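Local structure of putative enoyl-CoA hydratase/isomerase (3ISA) at residues 69-80 with 232-241. The protein is a putative enoyl-CoA hydratase/isomerase of the crotonase family, which probably acts on a coenzyme A thioester, though its own substrate is not established. Sequence-based numbering, arbitrary orientation. Where two conformers were deposited one is given.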
# COMPACT_ATOMS: atom_id res chain seq x y z
N PHE D 69 -36.64 7.13 4.05
CA PHE D 69 -36.78 7.67 5.41
C PHE D 69 -38.18 7.52 6.04
O PHE D 69 -38.37 7.91 7.20
CB PHE D 69 -36.36 9.15 5.46
CG PHE D 69 -34.89 9.36 5.27
CD1 PHE D 69 -34.00 9.08 6.30
CD2 PHE D 69 -34.39 9.83 4.06
CE1 PHE D 69 -32.62 9.28 6.13
CE2 PHE D 69 -33.03 10.04 3.88
CZ PHE D 69 -32.14 9.76 4.93
N THR D 70 -39.14 6.97 5.29
CA THR D 70 -40.47 6.63 5.82
C THR D 70 -40.35 5.76 7.06
O THR D 70 -39.71 4.71 7.02
CB THR D 70 -41.32 5.89 4.76
OG1 THR D 70 -41.26 6.59 3.52
CG2 THR D 70 -42.81 5.73 5.21
N ASP D 71 -40.95 6.20 8.16
CA ASP D 71 -40.92 5.43 9.42
C ASP D 71 -39.50 5.14 9.98
O ASP D 71 -39.29 4.13 10.68
CB ASP D 71 -41.74 4.12 9.31
CG ASP D 71 -43.17 4.35 8.84
OD1 ASP D 71 -43.88 5.20 9.42
OD2 ASP D 71 -43.58 3.66 7.88
N TYR D 72 -38.53 6.02 9.68
CA TYR D 72 -37.20 5.91 10.30
C TYR D 72 -37.32 6.12 11.82
O TYR D 72 -36.52 5.55 12.59
CB TYR D 72 -36.19 6.89 9.67
CG TYR D 72 -36.24 8.28 10.24
CD1 TYR D 72 -35.32 8.68 11.22
CD2 TYR D 72 -37.21 9.19 9.83
CE1 TYR D 72 -35.37 9.95 11.77
CE2 TYR D 72 -37.27 10.46 10.37
CZ TYR D 72 -36.35 10.83 11.33
OH TYR D 72 -36.42 12.09 11.86
N GLU D 73 -38.31 6.91 12.25
CA GLU D 73 -38.54 7.16 13.68
C GLU D 73 -38.84 5.89 14.49
O GLU D 73 -38.49 5.81 15.67
CB GLU D 73 -39.67 8.19 13.89
CG GLU D 73 -39.25 9.63 13.57
CD GLU D 73 -38.58 10.34 14.74
OE1 GLU D 73 -37.67 9.77 15.40
OE2 GLU D 73 -38.96 11.51 15.00
N THR D 74 -39.47 4.91 13.86
CA THR D 74 -39.81 3.65 14.52
C THR D 74 -38.74 2.57 14.33
O THR D 74 -38.91 1.44 14.78
CB THR D 74 -41.20 3.13 14.08
OG1 THR D 74 -41.21 2.94 12.66
CG2 THR D 74 -42.29 4.11 14.47
N GLN D 75 -37.65 2.92 13.66
CA GLN D 75 -36.53 1.98 13.53
C GLN D 75 -35.42 2.39 14.48
O GLN D 75 -35.26 3.58 14.77
CB GLN D 75 -36.04 1.90 12.09
CG GLN D 75 -37.09 1.30 11.15
CD GLN D 75 -36.56 1.00 9.77
OE1 GLN D 75 -35.35 1.02 9.55
NE2 GLN D 75 -37.46 0.72 8.83
N SER D 76 -34.67 1.42 14.99
CA SER D 76 -33.62 1.73 15.95
C SER D 76 -32.38 2.27 15.25
O SER D 76 -32.28 2.18 14.02
CB SER D 76 -33.25 0.48 16.75
OG SER D 76 -32.64 -0.48 15.90
N GLU D 77 -31.45 2.82 16.03
CA GLU D 77 -30.15 3.26 15.52
C GLU D 77 -29.46 2.12 14.78
O GLU D 77 -28.87 2.33 13.72
CB GLU D 77 -29.23 3.76 16.65
CG GLU D 77 -29.75 4.93 17.48
CD GLU D 77 -29.62 6.29 16.80
OE1 GLU D 77 -29.73 7.31 17.51
OE2 GLU D 77 -29.43 6.36 15.57
N GLY D 78 -29.55 0.92 15.36
CA GLY D 78 -28.99 -0.31 14.80
C GLY D 78 -29.62 -0.68 13.46
O GLY D 78 -28.91 -1.00 12.49
N ASP D 79 -30.95 -0.64 13.42
CA ASP D 79 -31.71 -0.91 12.20
C ASP D 79 -31.23 -0.03 11.05
O ASP D 79 -31.06 -0.51 9.94
CB ASP D 79 -33.20 -0.60 12.42
CG ASP D 79 -33.89 -1.58 13.34
OD1 ASP D 79 -33.42 -2.74 13.51
OD2 ASP D 79 -34.93 -1.17 13.90
N LEU D 80 -31.03 1.27 11.34
CA LEU D 80 -30.63 2.24 10.32
C LEU D 80 -29.20 1.99 9.85
O LEU D 80 -28.91 2.08 8.65
CB LEU D 80 -30.78 3.67 10.86
CG LEU D 80 -32.21 4.05 11.25
CD1 LEU D 80 -32.20 5.43 11.91
CD2 LEU D 80 -33.18 3.99 10.06
N GLY D 232 -26.26 9.32 18.21
CA GLY D 232 -27.07 10.46 17.78
C GLY D 232 -27.38 10.52 16.29
O GLY D 232 -27.82 11.57 15.80
N PHE D 233 -27.17 9.41 15.58
CA PHE D 233 -27.43 9.28 14.12
C PHE D 233 -28.85 9.69 13.76
O PHE D 233 -29.07 10.54 12.87
CB PHE D 233 -27.14 7.82 13.66
CG PHE D 233 -27.28 7.58 12.15
CD1 PHE D 233 -26.72 8.45 11.22
CD2 PHE D 233 -27.94 6.44 11.69
CE1 PHE D 233 -26.82 8.20 9.83
CE2 PHE D 233 -28.06 6.18 10.30
CZ PHE D 233 -27.50 7.07 9.38
N LYS D 234 -29.80 9.11 14.48
CA LYS D 234 -31.22 9.36 14.29
C LYS D 234 -31.60 10.82 14.48
O LYS D 234 -32.38 11.38 13.69
CB LYS D 234 -32.01 8.48 15.25
CG LYS D 234 -33.17 7.79 14.62
CD LYS D 234 -33.77 6.79 15.58
CE LYS D 234 -35.26 6.85 15.49
NZ LYS D 234 -35.91 5.79 16.30
N ALA D 235 -31.03 11.44 15.53
CA ALA D 235 -31.25 12.86 15.80
C ALA D 235 -30.68 13.75 14.69
O ALA D 235 -31.31 14.75 14.32
CB ALA D 235 -30.67 13.25 17.17
N ARG D 236 -29.51 13.37 14.15
CA ARG D 236 -28.89 14.10 13.03
C ARG D 236 -29.78 14.04 11.79
O ARG D 236 -29.96 15.06 11.08
CB ARG D 236 -27.49 13.52 12.70
CG ARG D 236 -26.40 13.81 13.75
CD ARG D 236 -25.00 13.44 13.24
NE ARG D 236 -24.82 12.01 12.91
CZ ARG D 236 -24.47 11.06 13.79
NH1 ARG D 236 -24.29 11.34 15.08
NH2 ARG D 236 -24.31 9.80 13.38
N ILE D 237 -30.33 12.86 11.53
CA ILE D 237 -31.31 12.69 10.44
C ILE D 237 -32.54 13.60 10.65
O ILE D 237 -32.95 14.34 9.73
CB ILE D 237 -31.71 11.19 10.30
CG1 ILE D 237 -30.51 10.35 9.82
CG2 ILE D 237 -32.88 11.03 9.34
CD1 ILE D 237 -30.73 8.82 9.85
N ARG D 238 -33.11 13.56 11.85
CA ARG D 238 -34.26 14.39 12.24
C ARG D 238 -34.00 15.87 11.98
O ARG D 238 -34.82 16.54 11.33
CB ARG D 238 -34.62 14.13 13.70
CG ARG D 238 -35.98 14.71 14.16
CD ARG D 238 -36.24 14.37 15.62
NE ARG D 238 -36.26 12.92 15.85
CZ ARG D 238 -35.42 12.26 16.64
NH1 ARG D 238 -34.47 12.91 17.32
NH2 ARG D 238 -35.53 10.95 16.76
N ASP D 239 -32.85 16.36 12.44
CA ASP D 239 -32.43 17.75 12.24
C ASP D 239 -32.34 18.13 10.77
O ASP D 239 -32.78 19.22 10.38
CB ASP D 239 -31.08 18.02 12.91
CG ASP D 239 -31.16 18.05 14.43
OD1 ASP D 239 -32.29 18.07 14.98
OD2 ASP D 239 -30.09 18.04 15.08
N TYR D 240 -31.77 17.23 9.97
CA TYR D 240 -31.62 17.45 8.53
C TYR D 240 -32.98 17.48 7.81
O TYR D 240 -33.22 18.34 6.96
CB TYR D 240 -30.68 16.40 7.90
CG TYR D 240 -30.84 16.34 6.39
CD1 TYR D 240 -30.35 17.36 5.57
CD2 TYR D 240 -31.52 15.27 5.79
CE1 TYR D 240 -30.53 17.32 4.19
CE2 TYR D 240 -31.70 15.22 4.42
CZ TYR D 240 -31.21 16.24 3.63
OH TYR D 240 -31.40 16.17 2.26
N LEU D 241 -33.86 16.54 8.17
CA LEU D 241 -35.17 16.42 7.51
C LEU D 241 -36.10 17.59 7.84
O LEU D 241 -37.06 17.84 7.10
CB LEU D 241 -35.84 15.08 7.85
CG LEU D 241 -35.22 13.80 7.26
CD1 LEU D 241 -35.96 12.59 7.79
CD2 LEU D 241 -35.26 13.81 5.73
O HOH W 1 -30.33 9.87 17.98
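Lys-234 reaches from the first turn of helix 233-241 into the loop before helix 77-95, where NZ donates to two backbone carbonyls, Glu-73 O at 2.7 Å and Gln-75 O at 2.8 Å. It meets the first from above the carbonyl plane and the second tilted 29° from the plane of Gln-75 C=O. A long, flexible chain suits this place: its CG rests on Leu-80 CD1 while the amine supplies a donor to two loop carbonyls. Alongside the root of this chain, Glu-77, in the conformer described, bends at chi2 (-78°) so that OE2 accepts from Lys-234 N (3.0 Å) through its syn lone pair; Ala-235 N is reached through a water that donates to OE1.

Further along, the Tyr-72 ring puts one face to Ile-237 CG2, a CH-pi contact 4.0 Å from the centroid, and its edge to Lys-234 O. A flat ring suits a branched methyl, and its OH reaches Arg-238 CB. Ile-237 CG2 also touches Phe-69 CE1 (3.7 Å); Leu-241 CD1 packs obliquely against Tyr-72 CE2. Glu-73 CG backs the opposite face, its carboxylate salt-bridged to Arg-238, NE donating to OE2 at 3.2 Å.

With Leu-80 CB at the Phe-233 ring edge, an apolar seam bordered by charged groups joins helix 233-241 to the loop and the start of helix 77-95; in that conformer Glu-77 probably interacts favourably with the helix dipole.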